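PDB 4I3Y: inositol monophosphatase family protein from Staphylococcus aureus subsp. aureus MSSA476, which probably hydrolyses inositol monophosphate to free inositol and phosphate, using magnesium ions at its active site and being inhibited by lithium. Local coordinates for residues A223-G235 against A244-L258. Residues are numbered along the deposited sequence; the frame is centred on the assembly and turned at random.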
ATOM      1  N   ALA A 223      -1.038  15.311  14.149  1.00 13.76           N
ATOM      2  CA  ALA A 223      -1.076  16.488  13.271  1.00 14.97           C
ATOM      3  C   ALA A 223      -0.542  17.711  14.052  1.00 15.54           C
ATOM      4  O   ALA A 223       0.295  18.456  13.554  1.00 15.65           O
ATOM      5  CB  ALA A 223      -2.508  16.744  12.765  1.00 13.20           C
ATOM      6  N   GLU A 224      -0.959  17.838  15.314  1.00 16.73           N
ATOM      7  CA  GLU A 224      -0.421  18.927  16.144  1.00 18.86           C
ATOM      8  C   GLU A 224       1.113  18.823  16.330  1.00 19.57           C
ATOM      9  O   GLU A 224       1.839  19.786  16.092  1.00 19.02           O
ATOM     10  CB  GLU A 224      -1.098  18.872  17.513  1.00 20.91           C
ATOM     11  CG  GLU A 224      -0.590  19.922  18.493  1.00 23.53           C
ATOM     12  CD  GLU A 224      -1.529  20.093  19.660  1.00 23.81           C
ATOM     13  OE1 GLU A 224      -2.537  19.385  19.750  1.00 24.10           O
ATOM     14  OE2 GLU A 224      -1.227  20.953  20.499  1.00 25.91           O
ATOM     15  N   LEU A 225       1.620  17.635  16.691  1.00 20.29           N
ATOM     16  CA  LEU A 225       3.033  17.549  17.081  1.00 19.60           C
ATOM     17  C   LEU A 225       3.955  17.604  15.859  1.00 20.29           C
ATOM     18  O   LEU A 225       5.113  17.998  15.969  1.00 19.08           O
ATOM     19  CB  LEU A 225       3.295  16.283  17.906  1.00 22.47           C
ATOM     20  CG  LEU A 225       2.544  16.173  19.256  1.00 24.31           C
ATOM     21  CD1 LEU A 225       3.154  15.052  20.054  1.00 23.93           C
ATOM     22  CD2 LEU A 225       2.530  17.515  20.049  1.00 26.94           C
ATOM     23  N   LEU A 226       3.450  17.194  14.698  1.00 17.47           N
ATOM     24  CA  LEU A 226       4.266  17.179  13.483  1.00 17.02           C
ATOM     25  C   LEU A 226       3.887  18.308  12.497  1.00 17.68           C
ATOM     26  O   LEU A 226       4.292  18.266  11.342  1.00 16.48           O
ATOM     27  CB  LEU A 226       4.127  15.793  12.785  1.00 16.42           C
ATOM     28  CG  LEU A 226       4.646  14.614  13.631  1.00 15.57           C
ATOM     29  CD1 LEU A 226       4.088  13.266  13.156  1.00 16.43           C
ATOM     30  CD2 LEU A 226       6.173  14.625  13.716  1.00 15.72           C
ATOM     31  N   ASN A 227       3.091  19.300  12.949  1.00 17.77           N
ATOM     32  CA  ASN A 227       2.786  20.474  12.110  1.00 18.45           C
ATOM     33  C   ASN A 227       2.041  20.124  10.805  1.00 18.17           C
ATOM     34  O   ASN A 227       2.341  20.683   9.717  1.00 18.81           O
ATOM     35  CB  ASN A 227       4.049  21.313  11.830  1.00 18.41           C
ATOM     36  CG  ASN A 227       3.703  22.754  11.453  1.00 25.61           C
ATOM     37  OD1 ASN A 227       2.589  23.201  11.748  1.00 30.04           O
ATOM     38  ND2 ASN A 227       4.612  23.472  10.740  1.00 24.41           N
ATOM     39  N   LEU A 228       1.084  19.198  10.909  1.00 17.78           N
ATOM     40  CA  LEU A 228       0.235  18.822   9.749  1.00 18.43           C
ATOM     41  C   LEU A 228      -1.047  19.573   9.849  1.00 20.27           C
ATOM     42  O   LEU A 228      -1.411  19.928  10.960  1.00 22.33           O
ATOM     43  CB  LEU A 228      -0.114  17.315   9.804  1.00 17.79           C
ATOM     44  CG  LEU A 228       1.069  16.328   9.965  1.00 16.72           C
ATOM     45  CD1 LEU A 228       0.584  14.896  10.048  1.00 16.24           C
ATOM     46  CD2 LEU A 228       2.128  16.495   8.867  1.00 15.54           C
ATOM     47  N   LYS A 229      -1.755  19.789   8.730  1.00 18.58           N
ATOM     48  CA  LYS A 229      -3.110  20.321   8.768  1.00 20.35           C
ATOM     49  C   LYS A 229      -4.085  19.175   8.835  1.00 20.91           C
ATOM     50  O   LYS A 229      -3.998  18.243   8.002  1.00 22.43           O
ATOM     51  CB  LYS A 229      -3.425  21.162   7.511  1.00 20.20           C
ATOM     52  CG  LYS A 229      -2.480  22.314   7.304  1.00 23.91           C
ATOM     53  CD  LYS A 229      -2.612  23.343   8.417  1.00 29.43           C
ATOM     54  CE  LYS A 229      -1.792  24.591   8.138  1.00 32.70           C
ATOM     55  NZ  LYS A 229      -1.741  25.463   9.351  1.00 37.36           N
ATOM     56  N   MET A 230      -4.970  19.195   9.832  1.00 17.96           N
ATOM     57  CA  MET A 230      -6.035  18.216   9.902  1.00 16.87           C
ATOM     58  C   MET A 230      -7.306  18.975  10.171  1.00 18.33           C
ATOM     59  O   MET A 230      -7.433  19.616  11.231  1.00 17.18           O
ATOM     60  CB  MET A 230      -5.779  17.185  10.975  1.00 17.32           C
ATOM     61  CG  MET A 230      -6.932  16.202  11.202  1.00 15.72           C
ATOM     62  SD  MET A 230      -6.446  14.920  12.421  1.00 19.49           S
ATOM     63  CE  MET A 230      -8.036  14.181  12.688  1.00 13.68           C
ATOM     64  N   THR A 231      -8.209  18.965   9.184  1.00 17.24           N
ATOM     65  CA  THR A 231      -9.393  19.842   9.196  1.00 16.50           C
ATOM     66  C   THR A 231     -10.608  19.141   8.559  1.00 17.20           C
ATOM     67  O   THR A 231     -10.519  18.052   7.944  1.00 15.01           O
ATOM     68  CB  THR A 231      -9.128  21.142   8.381  1.00 17.23           C
ATOM     69  OG1 THR A 231      -9.025  20.842   6.973  1.00 19.26           O
ATOM     70  CG2 THR A 231      -7.859  21.841   8.825  1.00 16.59           C
ATOM     71  N   THR A 232     -11.762  19.760   8.701  1.00 17.03           N
ATOM     72  CA  THR A 232     -12.917  19.335   7.938  1.00 17.69           C
ATOM     73  C   THR A 232     -12.637  19.805   6.479  1.00 17.58           C
ATOM     74  O   THR A 232     -11.683  20.551   6.203  1.00 16.69           O
ATOM     75  CB  THR A 232     -14.188  20.035   8.438  1.00 18.14           C
ATOM     76  OG1 THR A 232     -14.094  21.403   8.059  1.00 19.37           O
ATOM     77  CG2 THR A 232     -14.312  19.935   9.971  1.00 21.49           C
ATOM     78  N   LEU A 233     -13.450  19.365   5.537  1.00 17.84           N
ATOM     79  CA  LEU A 233     -13.158  19.673   4.153  1.00 18.68           C
ATOM     80  C   LEU A 233     -13.587  21.134   3.850  1.00 23.39           C
ATOM     81  O   LEU A 233     -13.361  21.662   2.742  1.00 24.02           O
ATOM     82  CB  LEU A 233     -13.790  18.640   3.234  1.00 16.14           C
ATOM     83  CG  LEU A 233     -13.301  17.203   3.424  1.00 15.58           C
ATOM     84  CD1 LEU A 233     -14.083  16.249   2.525  1.00 14.65           C
ATOM     85  CD2 LEU A 233     -11.819  17.031   3.147  1.00 13.99           C
ATOM     86  N   ASP A 234     -14.176  21.771   4.869  1.00 27.11           N
ATOM     87  CA  ASP A 234     -14.442  23.228   4.915  1.00 28.72           C
ATOM     88  C   ASP A 234     -13.320  24.017   5.555  1.00 26.33           C
ATOM     89  O   ASP A 234     -13.467  25.201   5.814  1.00 26.89           O
ATOM     90  CB  ASP A 234     -15.670  23.467   5.759  1.00 32.53           C
ATOM     91  CG  ASP A 234     -16.938  23.325   4.986  1.00 38.66           C
ATOM     92  OD1 ASP A 234     -16.929  23.173   3.755  1.00 41.59           O
ATOM     93  OD2 ASP A 234     -17.984  23.380   5.634  1.00 51.12           O
ATOM     94  N   GLY A 235     -12.222  23.344   5.864  1.00 22.35           N
ATOM     95  CA  GLY A 235     -11.113  23.936   6.612  1.00 21.26           C
ATOM     96  C   GLY A 235     -11.302  24.233   8.114  1.00 21.43           C
ATOM     97  O   GLY A 235     -10.481  24.935   8.685  1.00 22.41           O
ATOM     98  N   ALA A 244     -16.323  13.944  11.008  1.00 24.48           N
ATOM     99  CA  ALA A 244     -16.651  14.921   9.932  1.00 20.62           C
ATOM    100  C   ALA A 244     -15.839  14.561   8.697  1.00 19.35           C
ATOM    101  O   ALA A 244     -14.759  13.953   8.850  1.00 16.86           O
ATOM    102  CB  ALA A 244     -16.382  16.372  10.350  1.00 20.25           C
ATOM    103  N   PRO A 245     -16.323  14.941   7.482  1.00 18.11           N
ATOM    104  CA  PRO A 245     -15.487  14.815   6.319  1.00 16.81           C
ATOM    105  C   PRO A 245     -14.144  15.483   6.643  1.00 16.89           C
ATOM    106  O   PRO A 245     -14.133  16.576   7.227  1.00 18.98           O
ATOM    107  CB  PRO A 245     -16.284  15.618   5.251  1.00 16.61           C
ATOM    108  CG  PRO A 245     -17.739  15.397   5.642  1.00 16.80           C
ATOM    109  CD  PRO A 245     -17.626  15.558   7.140  1.00 18.14           C
ATOM    110  N   PHE A 246     -13.032  14.835   6.310  1.00 14.49           N
ATOM    111  CA  PHE A 246     -11.758  15.293   6.817  1.00 14.57           C
ATOM    112  C   PHE A 246     -10.630  15.116   5.866  1.00 14.74           C
ATOM    113  O   PHE A 246     -10.675  14.277   4.976  1.00 15.76           O
ATOM    114  CB  PHE A 246     -11.426  14.636   8.221  1.00 14.79           C
ATOM    115  CG  PHE A 246     -10.269  13.650   8.218  1.00 15.08           C
ATOM    116  CD1 PHE A 246      -9.174  13.841   9.077  1.00 14.55           C
ATOM    117  CD2 PHE A 246     -10.243  12.522   7.359  1.00 15.52           C
ATOM    118  CE1 PHE A 246      -8.093  12.950   9.069  1.00 14.67           C
ATOM    119  CE2 PHE A 246      -9.177  11.624   7.377  1.00 14.31           C
ATOM    120  CZ  PHE A 246      -8.085  11.843   8.196  1.00 14.68           C
ATOM    121  N   ILE A 247      -9.602  15.953   6.056  1.00 14.44           N
ATOM    122  CA  ILE A 247      -8.344  15.828   5.391  1.00 13.97           C
ATOM    123  C   ILE A 247      -7.226  15.851   6.451  1.00 13.38           C
ATOM    124  O   ILE A 247      -7.300  16.598   7.409  1.00 13.84           O
ATOM    125  CB  ILE A 247      -8.121  16.985   4.375  1.00 14.92           C
ATOM    126  CG1 ILE A 247      -6.724  16.873   3.747  1.00 15.65           C
ATOM    127  CG2 ILE A 247      -8.329  18.363   5.064  1.00 14.11           C
ATOM    128  CD1 ILE A 247      -6.511  17.685   2.449  1.00 18.43           C
ATOM    129  N   ILE A 248      -6.249  14.968   6.341  1.00 12.65           N
ATOM    130  CA  ILE A 248      -4.932  15.212   6.990  1.00 12.27           C
ATOM    131  C   ILE A 248      -3.913  15.532   5.878  1.00 13.17           C
ATOM    132  O   ILE A 248      -3.834  14.795   4.883  1.00 13.48           O
ATOM    133  CB  ILE A 248      -4.493  14.051   7.905  1.00 11.71           C
ATOM    134  CG1 ILE A 248      -3.179  14.437   8.622  1.00 10.66           C
ATOM    135  CG2 ILE A 248      -4.469  12.714   7.124  1.00  9.43           C
ATOM    136  CD1 ILE A 248      -2.888  13.470   9.749  1.00 10.23           C
ATOM    137  N   SER A 249      -3.164  16.639   6.013  1.00 13.54           N
ATOM    138  CA  SER A 249      -2.324  17.111   4.909  1.00 14.03           C
ATOM    139  C   SER A 249      -1.054  17.751   5.348  1.00 15.59           C
ATOM    140  O   SER A 249      -0.965  18.393   6.414  1.00 17.33           O
ATOM    141  CB  SER A 249      -3.120  18.130   4.048  1.00 14.47           C
ATOM    142  OG  SER A 249      -2.268  18.868   3.188  1.00 15.75           O
ATOM    143  N   ASN A 250      -0.025  17.569   4.549  1.00 16.00           N
ATOM    144  CA  ASN A 250       1.141  18.442   4.611  1.00 16.00           C
ATOM    145  C   ASN A 250       0.696  19.948   4.578  1.00 16.98           C
ATOM    146  O   ASN A 250      -0.259  20.275   3.873  1.00 16.03           O
ATOM    147  CB  ASN A 250       2.022  18.131   3.400  1.00 15.89           C
ATOM    148  CG  ASN A 250       3.415  18.742   3.510  1.00 16.87           C
ATOM    149  OD1 ASN A 250       3.596  19.953   3.315  1.00 15.91           O
ATOM    150  ND2 ASN A 250       4.420  17.881   3.781  1.00 14.61           N
ATOM    151  N   LYS A 251       1.432  20.863   5.268  1.00 17.29           N
ATOM    152  CA  LYS A 251       1.036  22.283   5.297  1.00 17.30           C
ATOM    153  C   LYS A 251       1.056  22.899   3.867  1.00 18.77           C
ATOM    154  O   LYS A 251       0.229  23.713   3.554  1.00 17.90           O
ATOM    155  CB  LYS A 251       1.959  23.087   6.190  1.00 16.27           C
ATOM    156  CG  LYS A 251       3.404  23.161   5.698  1.00 16.39           C
ATOM    157  CD  LYS A 251       4.313  23.616   6.853  1.00 15.55           C
ATOM    158  CE  LYS A 251       5.719  23.858   6.328  1.00 15.85           C
ATOM    159  NZ  LYS A 251       6.660  24.154   7.443  1.00 14.58           N
ATOM    160  N   ALA A 252       1.967  22.460   2.987  1.00 18.06           N
ATOM    161  CA  ALA A 252       2.128  23.143   1.723  1.00 17.16           C
ATOM    162  C   ALA A 252       1.107  22.764   0.634  1.00 17.97           C
ATOM    163  O   ALA A 252       1.077  23.387  -0.431  1.00 17.55           O
ATOM    164  CB  ALA A 252       3.562  23.008   1.227  1.00 17.06           C
ATOM    165  N   CYS A 253       0.252  21.778   0.873  1.00 19.66           N
ATOM    166  CA  CYS A 253      -0.734  21.376  -0.174  1.00 19.58           C
ATOM    167  C   CYS A 253      -2.182  21.329   0.355  1.00 19.12           C
ATOM    168  O   CYS A 253      -3.152  21.074  -0.391  1.00 18.62           O
ATOM    169  CB  CYS A 253      -0.338  20.034  -0.821  1.00 22.74           C
ATOM    170  SG  CYS A 253      -0.204  18.630   0.319  1.00 21.95           S
ATOM    171  N   HIS A 254      -2.346  21.658   1.625  1.00 16.67           N
ATOM    172  CA  HIS A 254      -3.673  21.600   2.267  1.00 17.11           C
ATOM    173  C   HIS A 254      -4.707  22.489   1.530  1.00 18.44           C
ATOM    174  O   HIS A 254      -5.800  22.032   1.104  1.00 16.56           O
ATOM    175  CB  HIS A 254      -3.502  22.018   3.723  1.00 15.90           C
ATOM    176  CG  HIS A 254      -4.778  22.240   4.483  1.00 15.54           C
ATOM    177  ND1 HIS A 254      -5.634  21.224   4.823  1.00 15.55           N
ATOM    178  CD2 HIS A 254      -5.297  23.363   5.022  1.00 15.82           C
ATOM    179  CE1 HIS A 254      -6.633  21.699   5.541  1.00 15.80           C
ATOM    180  NE2 HIS A 254      -6.456  23.005   5.669  1.00 19.11           N
ATOM    181  N   GLU A 255      -4.330  23.741   1.327  1.00 19.11           N
ATOM    182  CA  GLU A 255      -5.288  24.692   0.744  1.00 23.46           C
ATOM    183  C   GLU A 255      -5.614  24.284  -0.701  1.00 19.60           C
ATOM    184  O   GLU A 255      -6.767  24.332  -1.114  1.00 16.36           O
ATOM    185  CB  GLU A 255      -4.745  26.123   0.831  1.00 26.78           C
ATOM    186  CG  GLU A 255      -5.817  27.162   1.210  1.00 38.98           C
ATOM    187  CD  GLU A 255      -5.495  28.576   0.666  1.00 47.60           C
ATOM    188  OE1 GLU A 255      -4.435  28.769   0.009  1.00 46.44           O
ATOM    189  OE2 GLU A 255      -6.309  29.508   0.873  1.00 50.98           O
ATOM    190  N   THR A 256      -4.601  23.852  -1.445  1.00 17.33           N
ATOM    191  CA  THR A 256      -4.820  23.530  -2.840  1.00 18.66           C
ATOM    192  C   THR A 256      -5.801  22.345  -2.892  1.00 17.59           C
ATOM    193  O   THR A 256      -6.706  22.348  -3.725  1.00 16.21           O
ATOM    194  CB  THR A 256      -3.514  23.155  -3.570  1.00 20.67           C
ATOM    195  OG1 THR A 256      -2.573  24.234  -3.512  1.00 21.45           O
ATOM    196  CG2 THR A 256      -3.743  22.690  -5.036  1.00 19.05           C
ATOM    197  N   VAL A 257      -5.648  21.352  -1.995  1.00 16.02           N
ATOM    198  CA  VAL A 257      -6.513  20.168  -2.022  1.00 15.17           C
ATOM    199  C   VAL A 257      -7.930  20.544  -1.669  1.00 16.30           C
ATOM    200  O   VAL A 257      -8.874  20.030  -2.248  1.00 16.35           O
ATOM    201  CB  VAL A 257      -6.022  19.068  -1.038  1.00 14.62           C
ATOM    202  CG1 VAL A 257      -7.023  17.924  -1.029  1.00 13.35           C
ATOM    203  CG2 VAL A 257      -4.628  18.548  -1.473  1.00 14.90           C
ATOM    204  N   LEU A 258      -8.086  21.420  -0.659  1.00 17.18           N
ATOM    205  CA  LEU A 258      -9.435  21.809  -0.223  1.00 16.93           C
ATOM    206  C   LEU A 258     -10.145  22.608  -1.305  1.00 17.86           C
ATOM    207  O   LEU A 258     -11.389  22.501  -1.490  1.00 18.08           O
ATOM    208  CB  LEU A 258      -9.401  22.700   1.042  1.00 15.92           C
ATOM    209  CG  LEU A 258      -9.146  22.015   2.382  1.00 17.24           C
ATOM    210  CD1 LEU A 258      -9.456  22.986   3.547  1.00 17.47           C
ATOM    211  CD2 LEU A 258     -10.032  20.794   2.508  1.00 16.60           C
TER
HETATM  212  O   HOH W   1       3.008  19.714   7.179  1.00 17.27           O
HETATM  213  O   HOH W   2      -8.129  25.194   7.036  1.00 35.98           O
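With CG of His254 anti to the backbone N (chi1 170°) and CG of Lys229 anti to its carbonyl carbon (chi1 -58°), Lys229 CB and CG lie over one face of the imidazole: CB sits 3.5 Å from the His254 ring centroid, a CH-pi contact. Leu258 CG, one helical turn on, lies over the rim of the opposite face. Strands 229-232 and 246-249 form an antiparallel hairpin at the edge of the five-stranded sheet of this inositol monophosphatase-family fold, and helix 254-262 packs against one side. Two hydrogen-bonded pairs, Lys229 with Ser249 and Thr231 with Ile247, hold the strands; Ser249 N reaches Lys229 O at 2.7 Å. On the other side of the sheet, Met230 runs extended to Phe246, its SD at the ring edge, 5.5 Å from the centroid, and its CE 3.8 Å from Phe246 CD1. Beside them Leu228 CD1 meets Ile248 CD1 at 3.8 Å, and helix 191-200 packs on both residues. Leu233, in the Thr232-Gly235 type I turn, lays CD1 against Pro245 CB (3.6 Å). Thr232 O accepts from Thr231 OG1 and Gly235 N, which arrive from opposite faces of its carbonyl plane. A water links Gly235 O to His254 NE2, 3.1 Å from that nitrogen and in the ring plane.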